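Local coordinates for protein biofilm growth-associated repressor (Xylella fastidiosa, PDB 3PQK) that represses transcription of its own biofilm-associated operon by binding, as a winged-helix repressor, to a palindromic AT-rich sequence in the promoter, at residues B[30-34]-B[35-39]; B[46-49]-B[50-54]; B[88-91]-B[92-96]; B[22-25]-B[26-30]. All blocks are in the same frame, centred on the assembly; numbering follows the deposited sequence.

Contact 1 (B[30-34]-B[35-39]); sequences CTLVE and GEFSV
With CG of Phe37 anti to its own carbonyl carbon (chi1 -63°) and OG1 of Thr31 beside the backbone N (chi1 -53°), which leaves CG2 anti to that N, the phenyl ring and the threonine methyl are brought together where helix 23-33 gives way to the loop. Thr31 and Phe37 cross at about a right angle, CG2 of Thr31 lying 4.0 Å from Phe37 CE2. The same ring corner reaches the backbone, where Phe37 CE2 is 3.2 Å from Thr31 O; the oxygen sits at the ring edge, near its plane. Leu32 also meets the edge: its CD2 lies in the ring plane, 3.9 Å from Phe37 CD2, as the two side chains slide past each other in opposite directions. Toward Thr31 O and Leu32 CD2 the ring thus presents its edge.

Gly35 makes the bend possible. Its phi of 152° is a backbone angle open in practice to glycine, and its N gives a weak hydrogen bond to Leu32 O at 3.3 Å. The polar ends look elsewhere, Thr31 OG1 bonding to Met27 O within the helix and Glu34 OE2 probably to Tyr92 OH.

Around this turn, Phe37 packs on Leu42 of helix 39-46 and shares backbone hydrogen bonds with Tyr77 of strand 76-79, Leu32 rests on Leu79 of that strand, and Val33 meets Val88 and Asn89 of helix 84-96.

Contact 2 (B[46-49]-B[50-54]); sequences IGIG and QPTLS
Ile48 and Leu53 face each other across the turn of the helix-turn-helix motif, predicted to span residues 39-62, where the chain leaves helix 39-46 and enters helix 52-62. The tight side is apolar. CD1 of Leu53 comes 4.0 Å from CB of Ile48 and also lies 3.4 Å from Ile48 O. CG of Leu53 stands anti to its backbone N (chi1 -165°), which carries the branch back alongside the loop. The CG2 methyl of Ile48 meets Thr52, whose CG2 lies 3.9 Å away, methyl against methyl. Next to them Leu53 N donates to Gly49 O at 2.9 Å, tying the loop to the start of helix 52-62.

The solvent side is looser, and its bonds are polar. Gly47, exposed, leaves helical geometry with positive phi, while Pro51, also exposed, follows a cis peptide bond. Gln50, exposed as well, directs its CB away from the loop, yet its chain bends at chi2 (-60°) so that the amide folds back over the start of the helix. There Ser54 N donates to Gln50 OE1 at 3.2 Å, reaching the oxygen 23° out of the carbonyl plane, and Gln50 NE2 makes a weak bond to Ser54 OG at 3.4 Å.

Contact 3 (B[88-91]-B[92-96]); sequences VNAL and YTIFC
Asn89 O is gripped twice by a single residue, Thr93, whose backbone N donates from 3.2 Å and whose OG1 donates from 3.1 Å. The two donors approach from opposite faces of the carbonyl plane, so the oxygen is bracketed rather than met head-on. The hydroxyl gets there because Thr93 OG1 stands anti to the carbonyl carbon (chi1 -55°), turned back along the helix toward the preceding turn.

Two residues on, the backbone widens. Leu91 O takes the usual helical bond from Phe95 N at 2.9 Å and a second, weak one from Cys96 N at 3.5 Å, the signature of a pi-type turn inserted at 92-96. Phe95 carries much of the apolar side-chain contact. Its CE2 lies 4.1 Å from CD2 of Leu91, the two side chains running at a slant to each other, and Leu91 O sits near the plane of the ring at its edge. One face of that ring is occupied by its neighbour: Ile94 CG2 stands 3.6 Å above the ring plane, over the centre. The other branch of Ile94 runs back along the helix, where CG1 is 3.2 Å from Ala90 O.

Helix 84-96 is here both an intrachain and an intersubunit element. Phe95 makes a cation-pi contact with Lys83 of the second subunit, and Ala90 packs on Ala90 of that subunit. Toward its own chain the helix lays Val88 on Val29 and Val33 of helix 23-33, to which Cys96 is tied by a disulfide with Cys30.

Contact 4 (B[22-25]-B[26-30]); sequences HPVR and LMLVC
Four successive backbone bonds in the i to i+4 pattern, all close to 3.0 Å and running from Leu26 N to His22 O through Val29 N to Arg25 O, wind this first part of helix 23-33 with little distortion. His22 caps its start. The imidazole accepts from Val24 N through ND1, at 3.0 Å and close to the ring plane, which occupies an amide that the first turn would otherwise leave without a helical acceptor. Arg25 lies over the same residue, with His22 CB 3.5 Å above the guanidinium plane, offset toward its rim, while NH1 bonds to Thr19 O and NE to Gln56 OE1.

On the buried side Val24 divides its methyls. CG1 runs beside Leu28, meeting CD1 at 4.0 Å with both side chains pointing the same way. CG2 meets the methyl of Met27, present as selenomethionine, whose CE is 3.7 Å away because the chain bends at chi3 (-77°). That CE closes to 3.6 Å from Val24 CA. Leu28 reaches to Leu60 of helix 52-62, and Met27 to Met6 of the second subunit. Such an N-capped helix, packed against both helices of the predicted helix-turn-helix, is a core element of the ArsR-type winged-helix fold.

In the fold
Helix 23-33 carries contacts 4 and 1 and touches the other two. Contact 4 forms its start and contact 1 its end, sharing Cys30, centres about 11 Å apart. From that cysteine the disulfide crosses to contact 3, Cys30 SG to Cys96 SG at 2.0 Å, and a second link between contacts 1 and 3 is a probable hydrogen bond of 2.5 Å between Glu34 OE2 and Tyr92 OH. Contact 2, in the predicted DNA-binding motif, packs on contact 4 through Ile48 CD1 and Val24 CG2, 3.8 Å apart, and on contact 1. It stays clear of contact 3, nearest atoms about 10 Å away, so helix 23-33 lies between helix 84-96 and that motif, consistent with a redox switch.

Contact 1 (B[30-34]-B[35-39])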
loop_
_atom_site.group_PDB
_atom_site.type_symbol
_atom_site.label_atom_id
_atom_site.label_comp_id
_atom_site.label_asym_id
_atom_site.label_seq_id
_atom_site.Cartn_x
_atom_site.Cartn_y
_atom_site.Cartn_z
ATOM N N CYS B 30 -8.337 -8.851 1.296
ATOM C CA CYS B 30 -9.146 -8.449 2.455
ATOM C C CYS B 30 -10.100 -9.564 2.898
ATOM O O CYS B 30 -10.235 -9.789 4.097
ATOM C CB CYS B 30 -9.884 -7.139 2.194
ATOM S SG CYS B 30 -8.915 -5.679 2.622
ATOM N N THR B 31 -10.693 -10.314 1.933
ATOM C CA THR B 31 -11.579 -11.453 2.261
ATOM C C THR B 31 -10.788 -12.530 3.022
ATOM O O THR B 31 -11.274 -13.065 4.028
ATOM C CB THR B 31 -12.245 -12.023 0.986
ATOM O OG1 THR B 31 -12.884 -10.968 0.260
ATOM C CG2 THR B 31 -13.264 -13.128 1.292
ATOM N N LEU B 32 -9.536 -12.786 2.582
ATOM C CA LEU B 32 -8.660 -13.798 3.177
ATOM C C LEU B 32 -8.099 -13.485 4.547
ATOM O O LEU B 32 -7.589 -14.369 5.218
ATOM C CB LEU B 32 -7.572 -14.250 2.203
ATOM C CG LEU B 32 -8.048 -14.951 0.924
ATOM C CD1 LEU B 32 -6.893 -15.081 -0.047
ATOM C CD2 LEU B 32 -8.615 -16.372 1.222
ATOM N N VAL B 33 -8.202 -12.244 4.985
ATOM C CA VAL B 33 -7.799 -11.823 6.344
ATOM C C VAL B 33 -8.714 -12.574 7.341
ATOM O O VAL B 33 -8.265 -13.024 8.388
ATOM C CB VAL B 33 -7.937 -10.274 6.471
ATOM C CG1 VAL B 33 -7.903 -9.811 7.929
ATOM C CG2 VAL B 33 -6.858 -9.569 5.655
ATOM N N GLU B 34 -9.976 -12.744 6.963
ATOM C CA GLU B 34 -11.019 -13.407 7.738
ATOM C C GLU B 34 -10.893 -14.934 7.820
ATOM O O GLU B 34 -11.405 -15.536 8.774
ATOM C CB GLU B 34 -12.390 -12.965 7.244
ATOM C CG GLU B 34 -12.628 -11.486 7.547
ATOM C CD GLU B 34 -13.759 -10.810 6.808
ATOM O OE1 GLU B 34 -14.492 -11.496 6.060
ATOM O OE2 GLU B 34 -13.933 -9.586 7.002
ATOM N N GLY B 35 -10.136 -15.535 6.900
ATOM C CA GLY B 35 -9.904 -16.972 6.915
ATOM C C GLY B 35 -9.646 -17.569 5.553
ATOM O O GLY B 35 -9.564 -16.843 4.557
ATOM N N GLU B 36 -9.516 -18.901 5.513
ATOM C CA GLU B 36 -9.259 -19.690 4.299
ATOM C C GLU B 36 -10.543 -19.901 3.538
ATOM O O GLU B 36 -11.546 -20.269 4.149
ATOM C CB GLU B 36 -8.678 -21.072 4.661
ATOM C CG GLU B 36 -7.425 -21.026 5.522
ATOM C CD GLU B 36 -6.704 -22.340 5.764
ATOM O OE1 GLU B 36 -7.130 -23.378 5.207
ATOM O OE2 GLU B 36 -5.694 -22.326 6.505
ATOM N N PHE B 37 -10.538 -19.667 2.219
ATOM C CA PHE B 37 -11.743 -19.859 1.415
ATOM C C PHE B 37 -11.458 -20.623 0.144
ATOM O O PHE B 37 -10.373 -20.497 -0.430
ATOM C CB PHE B 37 -12.407 -18.517 1.068
ATOM C CG PHE B 37 -12.895 -17.744 2.268
ATOM C CD1 PHE B 37 -14.100 -18.070 2.882
ATOM C CD2 PHE B 37 -12.126 -16.732 2.823
ATOM C CE1 PHE B 37 -14.544 -17.365 4.007
ATOM C CE2 PHE B 37 -12.579 -16.015 3.943
ATOM C CZ PHE B 37 -13.787 -16.338 4.526
ATOM N N SER B 38 -12.469 -21.360 -0.340
ATOM C CA SER B 38 -12.307 -22.104 -1.568
ATOM C C SER B 38 -12.572 -21.125 -2.693
ATOM O O SER B 38 -13.024 -20.018 -2.424
ATOM C CB SER B 38 -13.270 -23.293 -1.604
ATOM O OG SER B 38 -14.571 -22.853 -1.951
ATOM N N VAL B 39 -12.317 -21.520 -3.941
ATOM C CA VAL B 39 -12.542 -20.676 -5.113
ATOM C C VAL B 39 -14.022 -20.332 -5.270
ATOM O O VAL B 39 -14.349 -19.190 -5.594
ATOM C CB VAL B 39 -11.851 -21.253 -6.394
ATOM C CG1 VAL B 39 -12.475 -22.578 -6.862
ATOM C CG2 VAL B 39 -11.801 -20.243 -7.530
#

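Contact 2 (B[46-49]-B[50-54])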
loop_
_atom_site.group_PDB
_atom_site.type_symbol
_atom_site.label_atom_id
_atom_site.label_comp_id
_atom_site.label_asym_id
_atom_site.label_seq_id
_atom_site.Cartn_x
_atom_site.Cartn_y
_atom_site.Cartn_z
ATOM N N ILE B 46 -17.272 -12.136 -3.291
ATOM C CA ILE B 46 -16.696 -10.972 -3.978
ATOM C C ILE B 46 -17.460 -10.600 -5.253
ATOM O O ILE B 46 -17.409 -9.449 -5.676
ATOM C CB ILE B 46 -15.164 -11.211 -4.193
ATOM C CG1 ILE B 46 -14.415 -11.209 -2.856
ATOM C CG2 ILE B 46 -14.506 -10.256 -5.194
ATOM C CD1 ILE B 46 -13.456 -12.321 -2.753
ATOM N N GLY B 47 -18.185 -11.551 -5.824
ATOM C CA GLY B 47 -18.965 -11.320 -7.033
ATOM C C GLY B 47 -18.123 -11.221 -8.285
ATOM O O GLY B 47 -18.468 -10.479 -9.203
ATOM N N ILE B 48 -17.004 -11.956 -8.320
ATOM C CA ILE B 48 -16.111 -12.032 -9.468
ATOM C C ILE B 48 -16.041 -13.513 -9.880
ATOM O O ILE B 48 -15.744 -14.371 -9.044
ATOM C CB ILE B 48 -14.703 -11.424 -9.136
ATOM C CG1 ILE B 48 -14.773 -9.897 -8.771
ATOM C CG2 ILE B 48 -13.662 -11.712 -10.243
ATOM C CD1 ILE B 48 -15.027 -8.865 -9.933
ATOM N N GLY B 49 -16.330 -13.797 -11.144
ATOM C CA GLY B 49 -16.313 -15.159 -11.666
ATOM C C GLY B 49 -15.021 -15.510 -12.365
ATOM O O GLY B 49 -13.974 -14.953 -12.047
ATOM N N GLN B 50 -15.101 -16.401 -13.358
ATOM C CA GLN B 50 -13.955 -16.841 -14.146
ATOM C C GLN B 50 -13.912 -16.166 -15.526
ATOM O O GLN B 50 -14.953 -15.702 -15.980
ATOM C CB GLN B 50 -13.942 -18.374 -14.270
ATOM C CG GLN B 50 -13.717 -19.109 -12.939
ATOM C CD GLN B 50 -12.409 -18.778 -12.248
ATOM O OE1 GLN B 50 -11.435 -18.326 -12.864
ATOM N NE2 GLN B 50 -12.358 -19.021 -10.944
ATOM N N PRO B 51 -12.750 -16.057 -16.218
ATOM C CA PRO B 51 -11.397 -16.501 -15.827
ATOM C C PRO B 51 -10.713 -15.603 -14.781
ATOM O O PRO B 51 -9.752 -16.038 -14.153
ATOM C CB PRO B 51 -10.655 -16.543 -17.168
ATOM C CG PRO B 51 -11.287 -15.438 -17.970
ATOM C CD PRO B 51 -12.743 -15.402 -17.543
ATOM N N THR B 52 -11.251 -14.379 -14.578
ATOM C CA THR B 52 -10.773 -13.300 -13.692
ATOM C C THR B 52 -10.337 -13.730 -12.285
ATOM O O THR B 52 -9.170 -13.539 -11.938
ATOM C CB THR B 52 -11.748 -12.112 -13.736
ATOM O OG1 THR B 52 -12.043 -11.847 -15.105
ATOM C CG2 THR B 52 -11.188 -10.852 -13.085
ATOM N N LEU B 53 -11.247 -14.323 -11.498
ATOM C CA LEU B 53 -10.964 -14.777 -10.128
ATOM C C LEU B 53 -9.726 -15.667 -10.026
ATOM O O LEU B 53 -8.854 -15.381 -9.204
ATOM C CB LEU B 53 -12.207 -15.450 -9.495
ATOM C CG LEU B 53 -12.204 -15.653 -7.983
ATOM C CD1 LEU B 53 -12.839 -14.481 -7.272
ATOM C CD2 LEU B 53 -12.973 -16.885 -7.631
ATOM N N SER B 54 -9.609 -16.699 -10.871
ATOM C CA SER B 54 -8.422 -17.558 -10.830
ATOM C C SER B 54 -7.181 -16.904 -11.443
ATOM O O SER B 54 -6.075 -17.272 -11.066
ATOM C CB SER B 54 -8.688 -18.940 -11.428
ATOM O OG SER B 54 -9.097 -19.850 -10.419
#

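Contact 3 (B[88-91]-B[92-96])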
loop_
_atom_site.group_PDB
_atom_site.type_symbol
_atom_site.label_atom_id
_atom_site.label_comp_id
_atom_site.label_asym_id
_atom_site.label_seq_id
_atom_site.Cartn_x
_atom_site.Cartn_y
_atom_site.Cartn_z
ATOM N N VAL B 88 -1.336 -6.291 4.108
ATOM C CA VAL B 88 -2.713 -6.736 3.835
ATOM C C VAL B 88 -3.563 -6.471 5.094
ATOM O O VAL B 88 -4.616 -5.848 4.996
ATOM C CB VAL B 88 -2.794 -8.215 3.394
ATOM C CG1 VAL B 88 -4.250 -8.656 3.264
ATOM C CG2 VAL B 88 -2.063 -8.448 2.071
ATOM N N ASN B 89 -3.060 -6.899 6.277
ATOM C CA ASN B 89 -3.736 -6.684 7.552
ATOM C C ASN B 89 -3.994 -5.183 7.842
ATOM O O ASN B 89 -5.053 -4.851 8.366
ATOM C CB ASN B 89 -2.951 -7.355 8.684
ATOM C CG ASN B 89 -3.289 -8.822 8.853
ATOM O OD1 ASN B 89 -2.423 -9.693 8.793
ATOM N ND2 ASN B 89 -4.558 -9.137 9.049
ATOM N N ALA B 90 -3.058 -4.282 7.449
ATOM C CA ALA B 90 -3.208 -2.831 7.626
ATOM C C ALA B 90 -4.234 -2.268 6.671
ATOM O O ALA B 90 -5.002 -1.401 7.067
ATOM C CB ALA B 90 -1.876 -2.124 7.420
ATOM N N LEU B 91 -4.245 -2.734 5.412
ATOM C CA LEU B 91 -5.233 -2.292 4.418
ATOM C C LEU B 91 -6.643 -2.723 4.877
ATOM O O LEU B 91 -7.608 -1.971 4.684
ATOM C CB LEU B 91 -4.933 -2.901 3.033
ATOM C CG LEU B 91 -3.676 -2.420 2.292
ATOM C CD1 LEU B 91 -3.305 -3.399 1.170
ATOM C CD2 LEU B 91 -3.868 -0.985 1.713
ATOM N N TYR B 92 -6.758 -3.921 5.506
ATOM C CA TYR B 92 -8.046 -4.425 6.021
ATOM C C TYR B 92 -8.572 -3.468 7.078
ATOM O O TYR B 92 -9.667 -2.919 6.894
ATOM C CB TYR B 92 -7.928 -5.852 6.600
ATOM C CG TYR B 92 -9.236 -6.407 7.138
ATOM C CD1 TYR B 92 -10.190 -6.957 6.282
ATOM C CD2 TYR B 92 -9.499 -6.426 8.504
ATOM C CE1 TYR B 92 -11.390 -7.469 6.768
ATOM C CE2 TYR B 92 -10.695 -6.949 9.004
ATOM C CZ TYR B 92 -11.634 -7.474 8.129
ATOM O OH TYR B 92 -12.814 -7.990 8.602
ATOM N N THR B 93 -7.756 -3.210 8.131
ATOM C CA THR B 93 -8.087 -2.318 9.261
ATOM C C THR B 93 -8.423 -0.880 8.813
ATOM O O THR B 93 -9.383 -0.289 9.313
ATOM C CB THR B 93 -6.944 -2.313 10.303
ATOM O OG1 THR B 93 -6.660 -3.652 10.720
ATOM C CG2 THR B 93 -7.273 -1.465 11.531
ATOM N N ILE B 94 -7.631 -0.315 7.896
ATOM C CA ILE B 94 -7.857 1.065 7.447
ATOM C C ILE B 94 -9.067 1.175 6.525
ATOM O O ILE B 94 -9.857 2.103 6.681
ATOM C CB ILE B 94 -6.582 1.671 6.788
ATOM C CG1 ILE B 94 -5.391 1.732 7.774
ATOM C CG2 ILE B 94 -6.870 3.059 6.199
ATOM C CD1 ILE B 94 -3.995 1.707 7.062
ATOM N N PHE B 95 -9.190 0.261 5.539
ATOM C CA PHE B 95 -10.228 0.367 4.517
ATOM C C PHE B 95 -11.375 -0.648 4.533
ATOM O O PHE B 95 -12.537 -0.242 4.614
ATOM C CB PHE B 95 -9.582 0.405 3.112
ATOM C CG PHE B 95 -8.554 1.491 2.906
ATOM C CD1 PHE B 95 -8.945 2.806 2.642
ATOM C CD2 PHE B 95 -7.189 1.200 2.945
ATOM C CE1 PHE B 95 -8.001 3.814 2.450
ATOM C CE2 PHE B 95 -6.240 2.207 2.725
ATOM C CZ PHE B 95 -6.653 3.509 2.476
ATOM N N CYS B 96 -11.063 -1.938 4.348
ATOM C CA CYS B 96 -12.044 -3.016 4.222
ATOM C C CYS B 96 -12.946 -3.193 5.420
ATOM O O CYS B 96 -14.144 -3.423 5.231
ATOM C CB CYS B 96 -11.366 -4.320 3.812
ATOM S SG CYS B 96 -10.205 -4.121 2.428
#

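Contact 4 (B[22-25]-B[26-30])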
loop_
_atom_site.group_PDB
_atom_site.type_symbol
_atom_site.label_atom_id
_atom_site.label_comp_id
_atom_site.label_asym_id
_atom_site.label_seq_id
_atom_site.Cartn_x
_atom_site.Cartn_y
_atom_site.Cartn_z
ATOM N N HIS B 22 -4.760 -3.676 -7.780
ATOM C CA HIS B 22 -5.828 -4.215 -8.623
ATOM C C HIS B 22 -7.017 -4.402 -7.723
ATOM O O HIS B 22 -6.884 -5.078 -6.713
ATOM C CB HIS B 22 -5.425 -5.530 -9.318
ATOM C CG HIS B 22 -6.389 -6.020 -10.366
ATOM N ND1 HIS B 22 -7.749 -6.159 -10.107
ATOM C CD2 HIS B 22 -6.146 -6.438 -11.630
ATOM C CE1 HIS B 22 -8.291 -6.604 -11.228
ATOM N NE2 HIS B 22 -7.366 -6.805 -12.169
ATOM N N PRO B 23 -8.183 -3.776 -8.024
ATOM C CA PRO B 23 -9.363 -3.923 -7.138
ATOM C C PRO B 23 -9.755 -5.353 -6.790
ATOM O O PRO B 23 -10.108 -5.619 -5.641
ATOM C CB PRO B 23 -10.477 -3.183 -7.901
ATOM C CG PRO B 23 -9.995 -3.099 -9.333
ATOM C CD PRO B 23 -8.506 -2.925 -9.195
ATOM N N VAL B 24 -9.656 -6.282 -7.751
ATOM C CA VAL B 24 -10.006 -7.694 -7.516
ATOM C C VAL B 24 -8.991 -8.327 -6.552
ATOM O O VAL B 24 -9.408 -9.003 -5.599
ATOM C CB VAL B 24 -10.211 -8.508 -8.827
ATOM C CG1 VAL B 24 -10.481 -9.989 -8.532
ATOM C CG2 VAL B 24 -11.336 -7.904 -9.683
ATOM N N ARG B 25 -7.685 -8.025 -6.730
ATOM C CA ARG B 25 -6.646 -8.504 -5.796
ATOM C C ARG B 25 -6.897 -7.976 -4.397
ATOM O O ARG B 25 -6.796 -8.728 -3.435
ATOM C CB ARG B 25 -5.249 -8.106 -6.256
ATOM C CG ARG B 25 -4.800 -8.865 -7.469
ATOM C CD ARG B 25 -3.476 -8.333 -7.966
ATOM N NE ARG B 25 -3.333 -8.532 -9.402
ATOM C CZ ARG B 25 -2.535 -7.825 -10.195
ATOM N NH1 ARG B 25 -1.786 -6.847 -9.697
ATOM N NH2 ARG B 25 -2.475 -8.093 -11.490
ATOM N N LEU B 26 -7.295 -6.710 -4.281
ATOM C CA LEU B 26 -7.613 -6.146 -2.979
ATOM C C LEU B 26 -8.806 -6.817 -2.280
ATOM O O LEU B 26 -8.725 -7.101 -1.086
ATOM C CB LEU B 26 -7.804 -4.634 -3.066
ATOM C CG LEU B 26 -6.498 -3.869 -3.156
ATOM C CD1 LEU B 26 -6.752 -2.412 -3.532
ATOM C CD2 LEU B 26 -5.745 -3.932 -1.828
HETATM N N MSE B 27 -9.885 -7.075 -3.024
HETATM C CA MSE B 27 -11.087 -7.728 -2.470
HETATM C C MSE B 27 -10.710 -9.137 -1.996
HETATM O O MSE B 27 -11.025 -9.505 -0.873
HETATM C CB MSE B 27 -12.206 -7.772 -3.516
HETATM C CG MSE B 27 -12.760 -6.398 -3.873
HETATM SE SE MSE B 27 -14.257 -6.471 -5.140
HETATM C CE MSE B 27 -13.410 -6.790 -6.772
ATOM N N LEU B 28 -9.878 -9.836 -2.779
ATOM C CA LEU B 28 -9.381 -11.158 -2.447
ATOM C C LEU B 28 -8.559 -11.166 -1.166
ATOM O O LEU B 28 -8.857 -11.933 -0.282
ATOM C CB LEU B 28 -8.583 -11.733 -3.641
ATOM C CG LEU B 28 -9.434 -12.193 -4.828
ATOM C CD1 LEU B 28 -8.568 -12.469 -6.042
ATOM C CD2 LEU B 28 -10.267 -13.440 -4.470
ATOM N N VAL B 29 -7.542 -10.306 -1.042
ATOM C CA VAL B 29 -6.705 -10.285 0.165
ATOM C C VAL B 29 -7.458 -9.854 1.418
ATOM O O VAL B 29 -7.322 -10.484 2.464
ATOM C CB VAL B 29 -5.310 -9.619 -0.030
ATOM C CG1 VAL B 29 -4.505 -10.339 -1.116
ATOM C CG2 VAL B 29 -5.438 -8.134 -0.366
ATOM N N CYS B 30 -8.337 -8.851 1.296
ATOM C CA CYS B 30 -9.146 -8.449 2.455
ATOM C C CYS B 30 -10.100 -9.564 2.898
ATOM O O CYS B 30 -10.235 -9.789 4.097
ATOM C CB CYS B 30 -9.884 -7.139 2.194
ATOM S SG CYS B 30 -8.915 -5.679 2.622
#